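Local coordinates for protein octenoyl-coa reductase/carboxylase (Streptomyces sp., PDB 4A0S) that catalyses the NADPH-dependent reductive carboxylation of 2-octenoyl-CoA, supplying an unusual extender unit for cinnabaramide polyketide biosynthesis, at residues C117-V121 against T192-A196. Numbering follows the deposited sequence.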
ATOM      1  N   CYS A 117     -15.866  -9.631 -25.409  1.00 14.72           N
ATOM      2  CA  CYS A 117     -16.191 -10.644 -26.365  1.00 15.11           C
ATOM      3  C   CYS A 117     -15.254 -11.786 -26.178  1.00 14.86           C
ATOM      4  O   CYS A 117     -14.245 -11.664 -25.477  1.00 14.75           O
ATOM      5  CB  CYS A 117     -16.117 -10.120 -27.802  1.00 15.00           C
ATOM      6  SG  CYS A 117     -14.533 -10.202 -28.570  1.00 15.38           S
ATOM      7  N   SER A 118     -15.623 -12.913 -26.777  1.00 14.80           N
ATOM      8  CA  SER A 118     -14.691 -13.998 -26.966  1.00 14.90           C
ATOM      9  C   SER A 118     -14.684 -14.255 -28.452  1.00 15.08           C
ATOM     10  O   SER A 118     -15.643 -13.928 -29.170  1.00 15.23           O
ATOM     11  CB  SER A 118     -15.135 -15.241 -26.217  1.00 15.19           C
ATOM     12  OG  SER A 118     -16.405 -15.651 -26.694  1.00 15.49           O
ATOM     13  N   GLY A 119     -13.597 -14.819 -28.933  1.00 15.14           N
ATOM     14  CA  GLY A 119     -13.553 -15.121 -30.324  1.00 15.40           C
ATOM     15  C   GLY A 119     -12.227 -15.624 -30.798  1.00 15.48           C
ATOM     16  O   GLY A 119     -11.437 -16.176 -30.049  1.00 15.46           O
ATOM     17  N   VAL A 120     -12.011 -15.437 -32.082  1.00 15.70           N
ATOM     18  CA  VAL A 120     -10.871 -16.003 -32.731  1.00 15.86           C
ATOM     19  C   VAL A 120     -10.085 -14.908 -33.426  1.00 15.68           C
ATOM     20  O   VAL A 120     -10.643 -14.092 -34.155  1.00 15.68           O
ATOM     21  CB  VAL A 120     -11.307 -17.055 -33.758  1.00 16.73           C
ATOM     22  CG1 VAL A 120     -10.100 -17.668 -34.385  1.00 16.93           C
ATOM     23  CG2 VAL A 120     -12.185 -18.111 -33.097  1.00 16.68           C
ATOM     24  N   VAL A 121      -8.779 -14.904 -33.188  1.00 15.57           N
ATOM     25  CA  VAL A 121      -7.900 -13.989 -33.868  1.00 15.49           C
ATOM     26  C   VAL A 121      -7.925 -14.334 -35.342  1.00 15.95           C
ATOM     27  O   VAL A 121      -7.805 -15.503 -35.714  1.00 16.70           O
ATOM     28  CB  VAL A 121      -6.470 -14.098 -33.318  1.00 15.39           C
ATOM     29  CG1 VAL A 121      -5.542 -13.201 -34.088  1.00 15.38           C
ATOM     30  CG2 VAL A 121      -6.455 -13.762 -31.823  1.00 15.01           C
ATOM     31  N   THR A 192     -17.699 -22.118 -23.156  1.00 18.59           N
ATOM     32  CA  THR A 192     -18.262 -21.879 -24.458  1.00 18.69           C
ATOM     33  C   THR A 192     -17.968 -20.425 -24.809  1.00 18.30           C
ATOM     34  O   THR A 192     -17.574 -19.631 -23.944  1.00 18.15           O
ATOM     35  CB  THR A 192     -19.782 -22.090 -24.460  1.00 18.98           C
ATOM     36  OG1 THR A 192     -20.391 -21.092 -23.640  1.00 18.75           O
ATOM     37  CG2 THR A 192     -20.151 -23.470 -23.943  1.00 19.40           C
ATOM     38  N   TRP A 193     -18.177 -20.063 -26.065  1.00 18.35           N
ATOM     39  CA  TRP A 193     -17.936 -18.696 -26.504  1.00 18.04           C
ATOM     40  C   TRP A 193     -18.717 -17.695 -25.683  1.00 17.86           C
ATOM     41  O   TRP A 193     -18.151 -16.721 -25.156  1.00 17.54           O
ATOM     42  CB  TRP A 193     -18.290 -18.535 -27.969  1.00 18.21           C
ATOM     43  CG  TRP A 193     -17.461 -19.342 -28.848  1.00 18.38           C
ATOM     44  CD1 TRP A 193     -17.866 -20.411 -29.592  1.00 18.79           C
ATOM     45  CD2 TRP A 193     -16.053 -19.194 -29.087  1.00 18.21           C
ATOM     46  NE1 TRP A 193     -16.814 -20.922 -30.291  1.00 18.88           N
ATOM     47  CE2 TRP A 193     -15.684 -20.198 -30.001  1.00 18.53           C
ATOM     48  CE3 TRP A 193     -15.069 -18.299 -28.626  1.00 18.28           C
ATOM     49  CZ2 TRP A 193     -14.372 -20.332 -30.477  1.00 18.51           C
ATOM     50  CZ3 TRP A 193     -13.771 -18.433 -29.095  1.00 17.81           C
ATOM     51  CH2 TRP A 193     -13.429 -19.451 -29.997  1.00 18.24           C
ATOM     52  N   GLU A 194     -20.019 -17.946 -25.565  1.00 18.11           N
ATOM     53  CA  GLU A 194     -20.900 -17.040 -24.863  1.00 18.05           C
ATOM     54  C   GLU A 194     -20.536 -16.968 -23.369  1.00 17.92           C
ATOM     55  O   GLU A 194     -20.585 -15.899 -22.753  1.00 17.83           O
ATOM     56  CB  GLU A 194     -22.371 -17.415 -25.089  1.00 18.40           C
ATOM     57  CG  GLU A 194     -22.727 -18.836 -24.664  1.00 20.05           C
ATOM     58  CD  GLU A 194     -22.470 -19.884 -25.743  1.00 22.43           C
ATOM     59  OE1 GLU A 194     -21.632 -19.676 -26.652  1.00 20.01           O
ATOM     60  OE2 GLU A 194     -23.128 -20.941 -25.658  1.00 25.04           O
ATOM     61  N   GLU A 195     -20.130 -18.090 -22.792  1.00 17.95           N
ATOM     62  CA  GLU A 195     -19.701 -18.101 -21.389  1.00 17.81           C
ATOM     63  C   GLU A 195     -18.444 -17.256 -21.175  1.00 17.43           C
ATOM     64  O   GLU A 195     -18.344 -16.487 -20.212  1.00 17.23           O
ATOM     65  CB  GLU A 195     -19.389 -19.520 -20.960  1.00 18.05           C
ATOM     66  CG  GLU A 195     -20.600 -20.365 -20.639  1.00 18.45           C
ATOM     67  CD  GLU A 195     -20.257 -21.840 -20.642  1.00 18.77           C
ATOM     68  OE1 GLU A 195     -19.068 -22.171 -20.750  1.00 18.67           O
ATOM     69  OE2 GLU A 195     -21.184 -22.668 -20.526  1.00 20.40           O
ATOM     70  N   ALA A 196     -17.485 -17.434 -22.076  1.00 17.37           N
ATOM     71  CA  ALA A 196     -16.225 -16.692 -22.061  1.00 17.06           C
ATOM     72  C   ALA A 196     -16.469 -15.183 -22.259  1.00 16.83           C
ATOM     73  O   ALA A 196     -15.867 -14.355 -21.574  1.00 16.59           O
ATOM     74  CB  ALA A 196     -15.300 -17.228 -23.130  1.00 17.12           C
TER
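A short helix closed at its start by a capping box packs here on a strand of the GroES-like domain of this medium-chain dehydrogenase/reductase fold. Within 192-196, T192 OG1 accepts from E195 N at 3.1 Å, and T192 N returns the bond to E195 OE1 at 2.8 Å. E195 also forms a salt bridge with R428, while the CA-to-CB bond of E194 points away from the strand and its carboxylate accepts from G419 N. The indole of W193 lies along strand 117-121: its CH2 makes an apolar contact with V120 CG2 at 3.6 Å, and, separately, its CZ3 comes within van der Waals range of the polar G119 O, at 3.4 Å. K187 adds a cation-pi contact to the same ring. At G119 the backbone angles themselves call for glycine, since a CB would jam against the preceding carbonyl. S118 faces the helix, its CB 3.7 Å from A196 CB. One hydrogen bond joins the segments: in the buried interface, S118 OG donates to W193 O at 2.6 Å.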